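Local atomic coordinates of glycerol dehydratase (Clostridium butyricum, PDB entry 1R9D), a protein that dehydrates glycerol without vitamin B12, probably through glycyl-radical chemistry as in the pyruvate formate lyase-like enzymes. Residues Leu21-Cys26 with Thr77-Ser82; Cys149-Val154 with Glu496-His501; Glu186-Asn191 with Phe204-Ile209; Pro600-Asp605 with Asn685-Leu690. All coordinates share one frame; numbering follows the deposited sequence.

Contact 1: residues Leu21-Cys26 with Thr77-Ser82; sequences LNAKPC and TKEPRS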
loop_
_atom_site.group_PDB
_atom_site.type_symbol
_atom_site.label_atom_id
_atom_site.label_comp_id
_atom_site.label_asym_id
_atom_site.label_seq_id
_atom_site.Cartn_x
_atom_site.Cartn_y
_atom_site.Cartn_z
ATOM N N LEU A 21 33.317 -23.805 16.072
ATOM C CA LEU A 21 33.856 -24.779 15.127
ATOM C C LEU A 21 33.341 -26.208 15.270
ATOM O O LEU A 21 33.224 -26.926 14.281
ATOM C CB LEU A 21 35.385 -24.775 15.195
ATOM C CG LEU A 21 36.023 -23.456 14.741
ATOM C CD1 LEU A 21 37.526 -23.532 14.888
ATOM C CD2 LEU A 21 35.629 -23.172 13.297
ATOM N N ASN A 22 33.034 -26.630 16.491
ATOM C CA ASN A 22 32.534 -27.988 16.691
ATOM C C ASN A 22 31.036 -28.096 16.440
ATOM O O ASN A 22 30.471 -29.191 16.428
ATOM C CB ASN A 22 32.867 -28.476 18.103
ATOM C CG ASN A 22 34.351 -28.691 18.302
ATOM O OD1 ASN A 22 35.038 -29.176 17.402
ATOM N ND2 ASN A 22 34.856 -28.342 19.481
ATOM N N ALA A 23 30.391 -26.956 16.230
ATOM C CA ALA A 23 28.961 -26.944 15.976
ATOM C C ALA A 23 28.657 -27.612 14.644
ATOM O O ALA A 23 29.528 -27.728 13.777
ATOM C CB ALA A 23 28.439 -25.505 15.968
ATOM N N LYS A 24 27.420 -28.065 14.498
ATOM C CA LYS A 24 26.959 -28.694 13.269
ATOM C C LYS A 24 25.830 -27.797 12.770
ATOM O O LYS A 24 24.667 -27.983 13.134
ATOM C CB LYS A 24 26.445 -30.104 13.562
ATOM C CG LYS A 24 27.513 -31.011 14.165
ATOM C CD LYS A 24 26.926 -32.313 14.685
ATOM C CE LYS A 24 27.999 -33.162 15.361
ATOM N NZ LYS A 24 27.430 -34.382 16.013
ATOM N N PRO A 25 26.169 -26.795 11.940
ATOM C CA PRO A 25 25.185 -25.855 11.394
ATOM C C PRO A 25 23.887 -26.530 10.971
ATOM O O PRO A 25 23.901 -27.510 10.234
ATOM C CB PRO A 25 25.929 -25.230 10.216
ATOM C CG PRO A 25 27.337 -25.193 10.713
ATOM C CD PRO A 25 27.488 -26.581 11.315
ATOM N N CYS A 26 22.764 -26.000 11.445
ATOM C CA CYS A 26 21.471 -26.562 11.092
ATOM C C CYS A 26 20.426 -25.478 10.878
ATOM O O CYS A 26 20.685 -24.292 11.086
ATOM C CB CYS A 26 20.984 -27.509 12.190
ATOM S SG CYS A 26 20.519 -26.668 13.719
ATOM N N THR A 77 19.972 -19.082 17.914
ATOM C CA THR A 77 19.621 -20.478 17.681
ATOM C C THR A 77 20.156 -21.334 18.823
ATOM O O THR A 77 21.137 -20.969 19.472
ATOM C CB THR A 77 20.213 -21.000 16.343
ATOM O OG1 THR A 77 21.627 -20.752 16.306
ATOM C CG2 THR A 77 19.545 -20.316 15.160
ATOM N N LYS A 78 19.499 -22.462 19.074
ATOM C CA LYS A 78 19.912 -23.372 20.135
ATOM C C LYS A 78 21.288 -23.959 19.818
ATOM O O LYS A 78 22.171 -23.994 20.679
ATOM C CB LYS A 78 18.869 -24.482 20.295
ATOM C CG LYS A 78 17.497 -23.955 20.707
ATOM C CD LYS A 78 16.429 -25.041 20.706
ATOM C CE LYS A 78 16.171 -25.575 19.300
ATOM N NZ LYS A 78 15.062 -26.577 19.268
ATOM N N GLU A 79 21.463 -24.421 18.583
ATOM C CA GLU A 79 22.742 -24.975 18.129
ATOM C C GLU A 79 23.578 -23.783 17.656
ATOM O O GLU A 79 23.058 -22.884 16.996
ATOM C CB GLU A 79 22.510 -25.941 16.960
ATOM C CG GLU A 79 23.774 -26.535 16.312
ATOM C CD GLU A 79 24.477 -27.571 17.181
ATOM O OE1 GLU A 79 23.830 -28.131 18.090
ATOM O OE2 GLU A 79 25.678 -27.840 16.942
ATOM N N PRO A 80 24.879 -23.748 17.990
ATOM C CA PRO A 80 25.671 -22.601 17.534
ATOM C C PRO A 80 25.821 -22.570 16.016
ATOM O O PRO A 80 25.606 -23.573 15.338
ATOM C CB PRO A 80 27.020 -22.806 18.226
ATOM C CG PRO A 80 26.676 -23.654 19.433
ATOM C CD PRO A 80 25.673 -24.622 18.867
ATOM N N ARG A 81 26.165 -21.402 15.484
ATOM C CA ARG A 81 26.388 -21.258 14.051
ATOM C C ARG A 81 25.263 -21.826 13.187
ATOM O O ARG A 81 25.523 -22.429 12.141
ATOM C CB ARG A 81 27.704 -21.954 13.694
ATOM C CG ARG A 81 28.432 -21.375 12.499
ATOM C CD ARG A 81 29.681 -22.188 12.207
ATOM N NE ARG A 81 30.483 -21.596 11.140
ATOM C CZ ARG A 81 31.516 -22.203 10.568
ATOM N NH1 ARG A 81 31.871 -23.420 10.962
ATOM N NH2 ARG A 81 32.193 -21.595 9.600
ATOM N N SER A 82 24.016 -21.631 13.613
ATOM C CA SER A 82 22.877 -22.145 12.861
ATOM C C SER A 82 21.973 -21.037 12.326
ATOM O O SER A 82 22.260 -19.859 12.515
ATOM C CB SER A 82 22.085 -23.123 13.727
ATOM O OG SER A 82 22.913 -24.222 14.074
HETATM O O HOH W 1 30.677 -25.446 12.618
#

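Contact 2: residues Cys149-Val154 with Glu496-His501; sequences CDVFTV and EYFVKH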
loop_
_atom_site.group_PDB
_atom_site.type_symbol
_atom_site.label_atom_id
_atom_site.label_comp_id
_atom_site.label_asym_id
_atom_site.label_seq_id
_atom_site.Cartn_x
_atom_site.Cartn_y
_atom_site.Cartn_z
ATOM N N CYS A 149 18.004 -14.872 -18.175
ATOM C CA CYS A 149 18.857 -15.055 -19.353
ATOM C C CYS A 149 20.318 -15.353 -19.022
ATOM O O CYS A 149 21.167 -15.331 -19.913
ATOM C CB CYS A 149 18.816 -13.799 -20.234
ATOM S SG CYS A 149 17.296 -13.581 -21.163
ATOM N N ASP A 150 20.613 -15.621 -17.755
ATOM C CA ASP A 150 21.984 -15.895 -17.326
ATOM C C ASP A 150 22.922 -14.711 -17.564
ATOM O O ASP A 150 24.092 -14.902 -17.903
ATOM C CB ASP A 150 22.559 -17.132 -18.038
ATOM C CG ASP A 150 22.054 -18.440 -17.454
ATOM O OD1 ASP A 150 21.457 -18.423 -16.353
ATOM O OD2 ASP A 150 22.271 -19.494 -18.094
ATOM N N VAL A 151 22.412 -13.491 -17.405
ATOM C CA VAL A 151 23.242 -12.303 -17.576
ATOM C C VAL A 151 23.450 -11.628 -16.220
ATOM O O VAL A 151 24.541 -11.142 -15.917
ATOM C CB VAL A 151 22.608 -11.296 -18.565
ATOM C CG1 VAL A 151 23.390 -9.988 -18.555
ATOM C CG2 VAL A 151 22.608 -11.883 -19.971
ATOM N N PHE A 152 22.398 -11.594 -15.405
ATOM C CA PHE A 152 22.500 -10.996 -14.081
ATOM C C PHE A 152 21.546 -11.692 -13.114
ATOM O O PHE A 152 20.691 -12.471 -13.533
ATOM C CB PHE A 152 22.196 -9.488 -14.150
ATOM C CG PHE A 152 20.776 -9.161 -14.524
ATOM C CD1 PHE A 152 19.768 -9.161 -13.563
ATOM C CD2 PHE A 152 20.442 -8.864 -15.842
ATOM C CE1 PHE A 152 18.449 -8.872 -13.911
ATOM C CE2 PHE A 152 19.126 -8.573 -16.200
ATOM C CZ PHE A 152 18.126 -8.576 -15.232
ATOM N N THR A 153 21.713 -11.428 -11.824
ATOM C CA THR A 153 20.847 -12.015 -10.807
ATOM C C THR A 153 20.471 -10.980 -9.758
ATOM O O THR A 153 21.318 -10.217 -9.301
ATOM C CB THR A 153 21.519 -13.198 -10.076
ATOM O OG1 THR A 153 20.677 -13.622 -8.994
ATOM C CG2 THR A 153 22.873 -12.796 -9.513
ATOM N N VAL A 154 19.194 -10.953 -9.393
ATOM C CA VAL A 154 18.711 -10.032 -8.373
ATOM C C VAL A 154 18.159 -10.878 -7.233
ATOM O O VAL A 154 17.285 -10.450 -6.486
ATOM C CB VAL A 154 17.596 -9.103 -8.913
ATOM C CG1 VAL A 154 18.186 -8.090 -9.894
ATOM C CG2 VAL A 154 16.519 -9.923 -9.605
ATOM N N GLU A 496 23.278 -1.604 -22.233
ATOM C CA GLU A 496 22.115 -0.765 -21.970
ATOM C C GLU A 496 20.832 -1.548 -21.725
ATOM O O GLU A 496 20.082 -1.254 -20.788
ATOM C CB GLU A 496 21.907 0.199 -23.140
ATOM C CG GLU A 496 20.629 1.016 -23.071
ATOM C CD GLU A 496 20.483 1.942 -24.263
ATOM O OE1 GLU A 496 20.582 1.453 -25.415
ATOM O OE2 GLU A 496 20.268 3.156 -24.054
ATOM N N TYR A 497 20.581 -2.545 -22.565
ATOM C CA TYR A 497 19.375 -3.351 -22.454
ATOM C C TYR A 497 19.292 -4.142 -21.152
ATOM O O TYR A 497 18.286 -4.085 -20.445
ATOM C CB TYR A 497 19.279 -4.323 -23.631
ATOM C CG TYR A 497 18.020 -5.168 -23.617
ATOM C CD1 TYR A 497 16.802 -4.636 -24.033
ATOM C CD2 TYR A 497 18.039 -6.483 -23.150
ATOM C CE1 TYR A 497 15.630 -5.387 -23.989
ATOM C CE2 TYR A 497 16.865 -7.248 -23.099
ATOM C CZ TYR A 497 15.667 -6.687 -23.520
ATOM O OH TYR A 497 14.497 -7.416 -23.465
ATOM N N PHE A 498 20.346 -4.880 -20.831
ATOM C CA PHE A 498 20.323 -5.685 -19.617
ATOM C C PHE A 498 20.450 -4.896 -18.320
ATOM O O PHE A 498 19.880 -5.294 -17.304
ATOM C CB PHE A 498 21.379 -6.787 -19.711
ATOM C CG PHE A 498 21.037 -7.844 -20.722
ATOM C CD1 PHE A 498 20.047 -8.786 -20.452
ATOM C CD2 PHE A 498 21.646 -7.854 -21.972
ATOM C CE1 PHE A 498 19.662 -9.724 -21.415
ATOM C CE2 PHE A 498 21.267 -8.789 -22.945
ATOM C CZ PHE A 498 20.275 -9.723 -22.665
ATOM N N VAL A 499 21.175 -3.781 -18.337
ATOM C CA VAL A 499 21.286 -2.984 -17.121
ATOM C C VAL A 499 19.908 -2.384 -16.835
ATOM O O VAL A 499 19.489 -2.295 -15.686
ATOM C CB VAL A 499 22.327 -1.849 -17.258
ATOM C CG1 VAL A 499 22.252 -0.926 -16.048
ATOM C CG2 VAL A 499 23.726 -2.445 -17.350
ATOM N N LYS A 500 19.196 -1.993 -17.888
ATOM C CA LYS A 500 17.866 -1.422 -17.720
ATOM C C LYS A 500 16.944 -2.402 -16.990
ATOM O O LYS A 500 16.266 -2.035 -16.030
ATOM C CB LYS A 500 17.247 -1.075 -19.077
ATOM C CG LYS A 500 15.905 -0.367 -18.960
ATOM C CD LYS A 500 14.916 -0.813 -20.024
ATOM C CE LYS A 500 15.406 -0.522 -21.429
ATOM N NZ LYS A 500 14.397 -0.944 -22.446
ATOM N N HIS A 501 16.919 -3.653 -17.436
ATOM C CA HIS A 501 16.046 -4.630 -16.794
ATOM C C HIS A 501 16.488 -5.060 -15.402
ATOM O O HIS A 501 15.654 -5.409 -14.567
ATOM C CB HIS A 501 15.844 -5.827 -17.724
ATOM C CG HIS A 501 14.972 -5.509 -18.898
ATOM N ND1 HIS A 501 13.627 -5.234 -18.766
ATOM C CD2 HIS A 501 15.266 -5.323 -20.207
ATOM C CE1 HIS A 501 13.132 -4.889 -19.943
ATOM N NE2 HIS A 501 14.106 -4.935 -20.834
#

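Contact 3: residues Glu186-Asn191 with Phe204-Ile209; sequences EQLEKN and FLNSVI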
loop_
_atom_site.group_PDB
_atom_site.type_symbol
_atom_site.label_atom_id
_atom_site.label_comp_id
_atom_site.label_asym_id
_atom_site.label_seq_id
_atom_site.Cartn_x
_atom_site.Cartn_y
_atom_site.Cartn_z
ATOM N N GLU A 186 7.401 11.314 21.673
ATOM C CA GLU A 186 7.470 12.764 21.524
ATOM C C GLU A 186 7.043 13.177 20.121
ATOM O O GLU A 186 6.367 14.190 19.946
ATOM C CB GLU A 186 8.889 13.276 21.789
ATOM C CG GLU A 186 9.415 12.978 23.186
ATOM C CD GLU A 186 10.814 13.529 23.415
ATOM O OE1 GLU A 186 11.658 13.416 22.498
ATOM O OE2 GLU A 186 11.077 14.061 24.518
ATOM N N GLN A 187 7.438 12.392 19.120
ATOM C CA GLN A 187 7.088 12.696 17.734
ATOM C C GLN A 187 5.584 12.537 17.550
ATOM O O GLN A 187 4.946 13.292 16.814
ATOM C CB GLN A 187 7.835 11.760 16.779
ATOM C CG GLN A 187 7.701 12.124 15.305
ATOM C CD GLN A 187 8.292 13.485 14.979
ATOM O OE1 GLN A 187 9.461 13.744 15.246
ATOM N NE2 GLN A 187 7.483 14.361 14.397
ATOM N N LEU A 188 5.028 11.544 18.232
ATOM C CA LEU A 188 3.602 11.264 18.183
ATOM C C LEU A 188 2.841 12.507 18.661
ATOM O O LEU A 188 1.794 12.862 18.113
ATOM C CB LEU A 188 3.307 10.059 19.081
ATOM C CG LEU A 188 2.363 8.946 18.618
ATOM C CD1 LEU A 188 2.533 8.666 17.137
ATOM C CD2 LEU A 188 2.655 7.691 19.437
ATOM N N GLU A 189 3.380 13.176 19.677
ATOM C CA GLU A 189 2.750 14.382 20.205
ATOM C C GLU A 189 2.907 15.569 19.262
ATOM O O GLU A 189 2.015 16.414 19.160
ATOM C CB GLU A 189 3.325 14.734 21.578
ATOM C CG GLU A 189 2.790 13.858 22.693
ATOM C CD GLU A 189 1.272 13.845 22.726
ATOM O OE1 GLU A 189 0.672 14.923 22.933
ATOM O OE2 GLU A 189 0.680 12.759 22.538
ATOM N N LYS A 190 4.040 15.638 18.576
ATOM C CA LYS A 190 4.282 16.725 17.636
ATOM C C LYS A 190 3.391 16.554 16.410
ATOM O O LYS A 190 3.036 17.529 15.748
ATOM C CB LYS A 190 5.746 16.741 17.191
ATOM C CG LYS A 190 6.750 16.953 18.309
ATOM C CD LYS A 190 8.170 16.939 17.762
ATOM C CE LYS A 190 9.201 17.085 18.870
ATOM N NZ LYS A 190 10.595 17.122 18.329
ATOM N N ASN A 191 3.034 15.305 16.120
ATOM C CA ASN A 191 2.205 14.978 14.967
ATOM C C ASN A 191 0.699 15.097 15.176
ATOM O O ASN A 191 -0.064 14.982 14.216
ATOM C CB ASN A 191 2.528 13.565 14.474
ATOM C CG ASN A 191 3.880 13.480 13.790
ATOM O OD1 ASN A 191 4.598 14.473 13.681
ATOM N ND2 ASN A 191 4.232 12.287 13.323
ATOM N N PHE A 204 3.091 3.887 12.131
ATOM C CA PHE A 204 4.519 3.598 12.101
ATOM C C PHE A 204 5.168 3.874 13.455
ATOM O O PHE A 204 5.946 3.063 13.957
ATOM C CB PHE A 204 5.236 4.441 11.039
ATOM C CG PHE A 204 6.734 4.329 11.105
ATOM C CD1 PHE A 204 7.379 3.180 10.650
ATOM C CD2 PHE A 204 7.498 5.336 11.691
ATOM C CE1 PHE A 204 8.761 3.036 10.786
ATOM C CE2 PHE A 204 8.883 5.198 11.833
ATOM C CZ PHE A 204 9.512 4.044 11.378
ATOM N N LEU A 205 4.859 5.024 14.045
ATOM C CA LEU A 205 5.453 5.368 15.332
ATOM C C LEU A 205 5.031 4.398 16.431
ATOM O O LEU A 205 5.841 4.032 17.284
ATOM C CB LEU A 205 5.104 6.810 15.706
ATOM C CG LEU A 205 5.797 7.856 14.824
ATOM C CD1 LEU A 205 5.290 9.251 15.168
ATOM C CD2 LEU A 205 7.307 7.772 15.018
ATOM N N ASN A 206 3.773 3.971 16.417
ATOM C CA ASN A 206 3.322 3.018 17.425
ATOM C C ASN A 206 3.944 1.645 17.193
ATOM O O ASN A 206 4.087 0.854 18.130
ATOM C CB ASN A 206 1.796 2.925 17.439
ATOM C CG ASN A 206 1.168 4.033 18.260
ATOM O OD1 ASN A 206 1.455 4.171 19.451
ATOM N ND2 ASN A 206 0.323 4.832 17.633
ATOM N N SER A 207 4.321 1.362 15.948
ATOM C CA SER A 207 4.950 0.087 15.621
ATOM C C SER A 207 6.383 0.095 16.138
ATOM O O SER A 207 6.918 -0.939 16.535
ATOM C CB SER A 207 4.935 -0.152 14.111
ATOM O OG SER A 207 3.620 -0.398 13.650
ATOM N N VAL A 208 7.008 1.268 16.121
ATOM C CA VAL A 208 8.368 1.408 16.631
ATOM C C VAL A 208 8.345 1.171 18.142
ATOM O O VAL A 208 9.229 0.522 18.695
ATOM C CB VAL A 208 8.924 2.826 16.375
ATOM C CG1 VAL A 208 10.180 3.056 17.206
ATOM C CG2 VAL A 208 9.233 3.004 14.889
ATOM N N ILE A 209 7.325 1.714 18.802
ATOM C CA ILE A 209 7.189 1.574 20.248
ATOM C C ILE A 209 6.991 0.116 20.650
ATOM O O ILE A 209 7.655 -0.376 21.567
ATOM C CB ILE A 209 6.016 2.438 20.767
ATOM C CG1 ILE A 209 6.344 3.917 20.537
ATOM C CG2 ILE A 209 5.772 2.164 22.251
ATOM C CD1 ILE A 209 5.221 4.874 20.876
#

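Contact 4: residues Pro600-Asp605 with Asn685-Leu690; sequences PKFGND and NSVSKL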
loop_
_atom_site.group_PDB
_atom_site.type_symbol
_atom_site.label_atom_id
_atom_site.label_comp_id
_atom_site.label_asym_id
_atom_site.label_seq_id
_atom_site.Cartn_x
_atom_site.Cartn_y
_atom_site.Cartn_z
ATOM N N PRO A 600 48.114 -8.359 -25.051
ATOM C CA PRO A 600 48.406 -7.682 -23.775
ATOM C C PRO A 600 47.350 -7.959 -22.695
ATOM O O PRO A 600 46.157 -7.901 -22.970
ATOM C CB PRO A 600 48.441 -6.201 -24.161
ATOM C CG PRO A 600 48.821 -6.224 -25.611
ATOM C CD PRO A 600 48.017 -7.382 -26.149
ATOM N N LYS A 601 47.799 -8.234 -21.471
ATOM C CA LYS A 601 46.888 -8.531 -20.364
ATOM C C LYS A 601 46.887 -7.486 -19.245
ATOM O O LYS A 601 47.922 -6.917 -18.895
ATOM C CB LYS A 601 47.224 -9.907 -19.770
ATOM C CG LYS A 601 47.001 -11.080 -20.722
ATOM C CD LYS A 601 45.519 -11.348 -20.952
ATOM C CE LYS A 601 45.283 -12.473 -21.964
ATOM N NZ LYS A 601 45.563 -12.045 -23.372
ATOM N N PHE A 602 45.704 -7.255 -18.687
ATOM C CA PHE A 602 45.501 -6.312 -17.592
ATOM C C PHE A 602 46.320 -6.732 -16.368
ATOM O O PHE A 602 46.391 -7.916 -16.035
ATOM C CB PHE A 602 44.005 -6.294 -17.249
ATOM C CG PHE A 602 43.640 -5.412 -16.090
ATOM C CD1 PHE A 602 43.768 -4.028 -16.179
ATOM C CD2 PHE A 602 43.106 -5.965 -14.924
ATOM C CE1 PHE A 602 43.367 -3.205 -15.129
ATOM C CE2 PHE A 602 42.699 -5.148 -13.863
ATOM C CZ PHE A 602 42.830 -3.764 -13.969
ATOM N N GLY A 603 46.944 -5.764 -15.700
ATOM C CA GLY A 603 47.723 -6.082 -14.514
ATOM C C GLY A 603 49.230 -6.055 -14.687
ATOM O O GLY A 603 49.960 -6.495 -13.797
ATOM N N ASN A 604 49.696 -5.538 -15.820
ATOM C CA ASN A 604 51.129 -5.454 -16.111
ATOM C C ASN A 604 51.571 -4.023 -16.406
ATOM O O ASN A 604 52.661 -3.792 -16.944
ATOM C CB ASN A 604 51.467 -6.350 -17.302
ATOM C CG ASN A 604 51.285 -7.817 -16.983
ATOM O OD1 ASN A 604 52.089 -8.408 -16.262
ATOM N ND2 ASN A 604 50.214 -8.408 -17.500
ATOM N N ASP A 605 50.716 -3.071 -16.050
ATOM C CA ASP A 605 50.978 -1.649 -16.257
ATOM C C ASP A 605 51.131 -1.290 -17.737
ATOM O O ASP A 605 51.923 -0.415 -18.094
ATOM C CB ASP A 605 52.230 -1.222 -15.475
ATOM C CG ASP A 605 52.246 0.270 -15.154
ATOM O OD1 ASP A 605 51.269 0.977 -15.492
ATOM O OD2 ASP A 605 53.240 0.737 -14.549
ATOM N N ASN A 685 49.500 -0.666 -10.119
ATOM C CA ASN A 685 49.473 0.456 -11.049
ATOM C C ASN A 685 48.360 0.273 -12.079
ATOM O O ASN A 685 47.654 1.227 -12.416
ATOM C CB ASN A 685 50.830 0.610 -11.755
ATOM C CG ASN A 685 51.926 1.106 -10.817
ATOM O OD1 ASN A 685 51.649 1.591 -9.721
ATOM N ND2 ASN A 685 53.175 1.003 -11.258
ATOM N N SER A 686 48.200 -0.950 -12.580
ATOM C CA SER A 686 47.153 -1.237 -13.557
ATOM C C SER A 686 45.761 -1.027 -12.983
ATOM O O SER A 686 44.917 -0.381 -13.596
ATOM C CB SER A 686 47.243 -2.681 -14.054
ATOM O OG SER A 686 48.292 -2.847 -14.988
ATOM N N VAL A 687 45.513 -1.601 -11.812
ATOM C CA VAL A 687 44.200 -1.477 -11.195
ATOM C C VAL A 687 43.852 -0.030 -10.857
ATOM O O VAL A 687 42.687 0.376 -10.940
ATOM C CB VAL A 687 44.111 -2.352 -9.924
ATOM C CG1 VAL A 687 42.747 -2.194 -9.261
ATOM C CG2 VAL A 687 44.343 -3.807 -10.299
ATOM N N SER A 688 44.862 0.757 -10.498
ATOM C CA SER A 688 44.625 2.149 -10.137
ATOM C C SER A 688 44.147 3.003 -11.313
ATOM O O SER A 688 43.632 4.101 -11.111
ATOM C CB SER A 688 45.890 2.768 -9.523
ATOM O OG SER A 688 46.894 2.985 -10.500
ATOM N N LYS A 689 44.290 2.500 -12.536
ATOM C CA LYS A 689 43.866 3.262 -13.711
ATOM C C LYS A 689 42.354 3.259 -13.935
ATOM O O LYS A 689 41.830 4.084 -14.686
ATOM C CB LYS A 689 44.578 2.739 -14.959
ATOM C CG LYS A 689 46.090 2.942 -14.926
ATOM C CD LYS A 689 46.766 2.144 -16.024
ATOM C CE LYS A 689 48.282 2.252 -15.929
ATOM N NZ LYS A 689 48.954 1.345 -16.908
ATOM N N LEU A 690 41.652 2.329 -13.294
ATOM C CA LEU A 690 40.200 2.262 -13.421
ATOM C C LEU A 690 39.597 3.468 -12.696
ATOM O O LEU A 690 40.268 4.107 -11.884
ATOM C CB LEU A 690 39.675 0.979 -12.776
ATOM C CG LEU A 690 40.310 -0.341 -13.214
ATOM C CD1 LEU A 690 39.780 -1.474 -12.323
ATOM C CD2 LEU A 690 40.002 -0.605 -14.683
#

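Contact 1: residues Leu21-Cys26 with Thr77-Ser82
The Arg81 guanidinium meets Leu21 CD2, which approaches it obliquely. At its edge and in its plane lies water 1, which accepts from Arg81 NH1 at 2.9 Å and donates to Ala23 O at 2.8 Å. The other flat group, the Glu79 carboxylate, is met on the anti side of OE2, 24° out of plane, by the backbone N of Lys24; this bond, Lys24 N to Glu79 OE2, is 3.0 Å long and nearly straight (173°). The bend at chi2 (72°) brings CD back toward the 21-26 backbone. Between the flat groups, Ala23 CB sits 3.8 Å from Pro80 CB, a small methyl suited to the close backbones. Pro25 lies alongside Arg81, pointing the same way, with CB 3.4 Å from Arg81 O. Beyond it, Ser82 OG accepts from Cys26 N (3.2 Å) and donates to Pro80 O (3.0 Å), so a short hydroxyl spans both loops. Arg81 NH1 also bonds Gln767, in the glycine-radical sequence range, while Asp320 and Asn322 hold its backbone. Two loops without regular pairing are thus joined by side chains and a water serving backbone polar groups, and the arginine charge probably makes the water a better donor.

Contact 2: residues Cys149-Val154 with Glu496-His501
Phe152 has CG between its backbone N and carbonyl carbon (chi1 66°), and its ring runs out to the backbone of helix 484-516. Phe498 has CG beside its own N and anti to the carbonyl carbon (chi1 -70°), which sets CG on the side of Val151, where the ring lies. Val151 crosses it at about a right angle and lays CG2 over one face, 4.0 Å from the ring centroid and 15° off the normal, a CH-pi contact; CG1 rests 3.9 Å from Phe498 CG. The opposite face is covered by Tyr497 CD2, so an aliphatic and an aromatic group grip the ring. Strand 152-153 pairs antiparallel with strand 449-452, part of one of two mixed sheets in a fold whose family is built round an alpha/beta barrel; here helix 484-516 packs against that strand and the residues just before it. Phe152 CE2 comes near the plane of the Phe498 ring, at its edge, and 3.5 Å from Phe498 O, while Phe152 CZ lies 3.9 Å from His501 C. Cys149 CB, small enough to sit beside the ring, approaches Phe498 CE1 obliquely. Ile456 and Leu459 of helix 453-461 touch both Val151 and Phe498.

Contact 3: residues Glu186-Asn191 with Phe204-Ile209
Leu188 reaches from helix 169-190 to Leu205 and its neighbours on helix 197-230. Its CB points toward the second helix, but neither CB nor CG comes close to it; the branch at CG does the touching. CD1 lies against Leu205, 3.4 Å from CD1 and 3.5 Å from CB, closer than carbons usually pack. CD2 turns the other way, to Asn206 OD1 at 3.7 Å and Ile209 CD1 at 4.1 Å. The first torsion of Leu188, -137°, lies away from the staggered values, and together with the short carbon distances it makes the exact placement of the methyls doubtful. Leucine suits the site: one methyl lies on Leu205, the other reaches Asn206 and, one turn beyond Leu205, Ile209. The Leu188 and Leu205 side chains slide past each other in opposite directions. Leu205 CD1 is shared more widely: Gln187 CG meets it at 3.8 Å and Asn191 ND2, crossing at about a right angle, at 3.7 Å. Four residues apart in sequence, Gln187 NE2 donates to Asn191 OD1 (3.0 Å, 155°) from above the carbonyl plane, which links the two amides; Asn191 touches the leucine through its amide, Gln187 through CB and CG. Asn206 is held by Glu202 through ND2. The pair forms an antiparallel helical hairpin, the short segments' axes at 164° and 10.3 Å apart. Ile530 of helix 529-532 touches both Gln187 and Leu205, Ile209 continues the interface toward Ile181 and Ala184, and the far side of helix 197-230 packs against helices 47-61 and 520-524.

Contact 4: residues Pro600-Asp605 with Asn685-Leu690
The Asn685 and Asp605 side chains cross at a slant, carboxylate and amide planes 60° apart, and Asn685 ND2 donates weakly to Asp605 OD2 at 3.3 Å. The next residue, Ser686, has OG accepting from Asp605 N at 2.7 Å (148°); the same hydroxyl is also bonded to Asp610, which probably fixes its rotation. Serine suits the site because its short hydroxyl reaches that backbone N, with CB packed 3.5 Å from Gly603 CA; Gly603's own backbone angles call for glycine. Val687 then meets Phe602 at about a right angle: the ring tip, CZ, lies 3.8 Å from Val687 CA and 4.0 Å from Val687 CG2. From Val687 to Leu690 the chain makes a type I beta turn, part of the glycine-radical sequence range, whereas the 600-605 loop belongs to the pyruvate formate lyase-like range. Within the turn Ser688 OG bonds back to Asn685 O. Lys689, extended beyond CG, crosses Asp605 and forms a salt bridge, NZ to OD1 2.7 Å, nearly along the C-O axis of the carboxylate oxygen. Asp607 and Asp610 share that ammonium, so its positive form is probably favoured. Leu690 places CD1 4.2 Å from Phe602 CZ and also rests on Ala613 of helix 607-624.

From the N terminus, contact 1 is the first to close, joining the end of helix 11-22 to the loop before helix 92-97 across 50 residues, 26 of them helical. Contact 2 then opens at strand 152-153 and closes, with 341 residues between, on helix 484-516, and contact 3, a hairpin with only 12 residues between its segments, nests inside that long loop. Contact 4 follows in series, spanning 79 residues and joining the pyruvate formate lyase-like region to the glycine-radical region. None touches another: contacts 2 and 4 are the nearest, about 17 Å between nearest atoms, while contacts 3 and 4 lie on opposite sides of the chain's centre, centres about 54 Å apart.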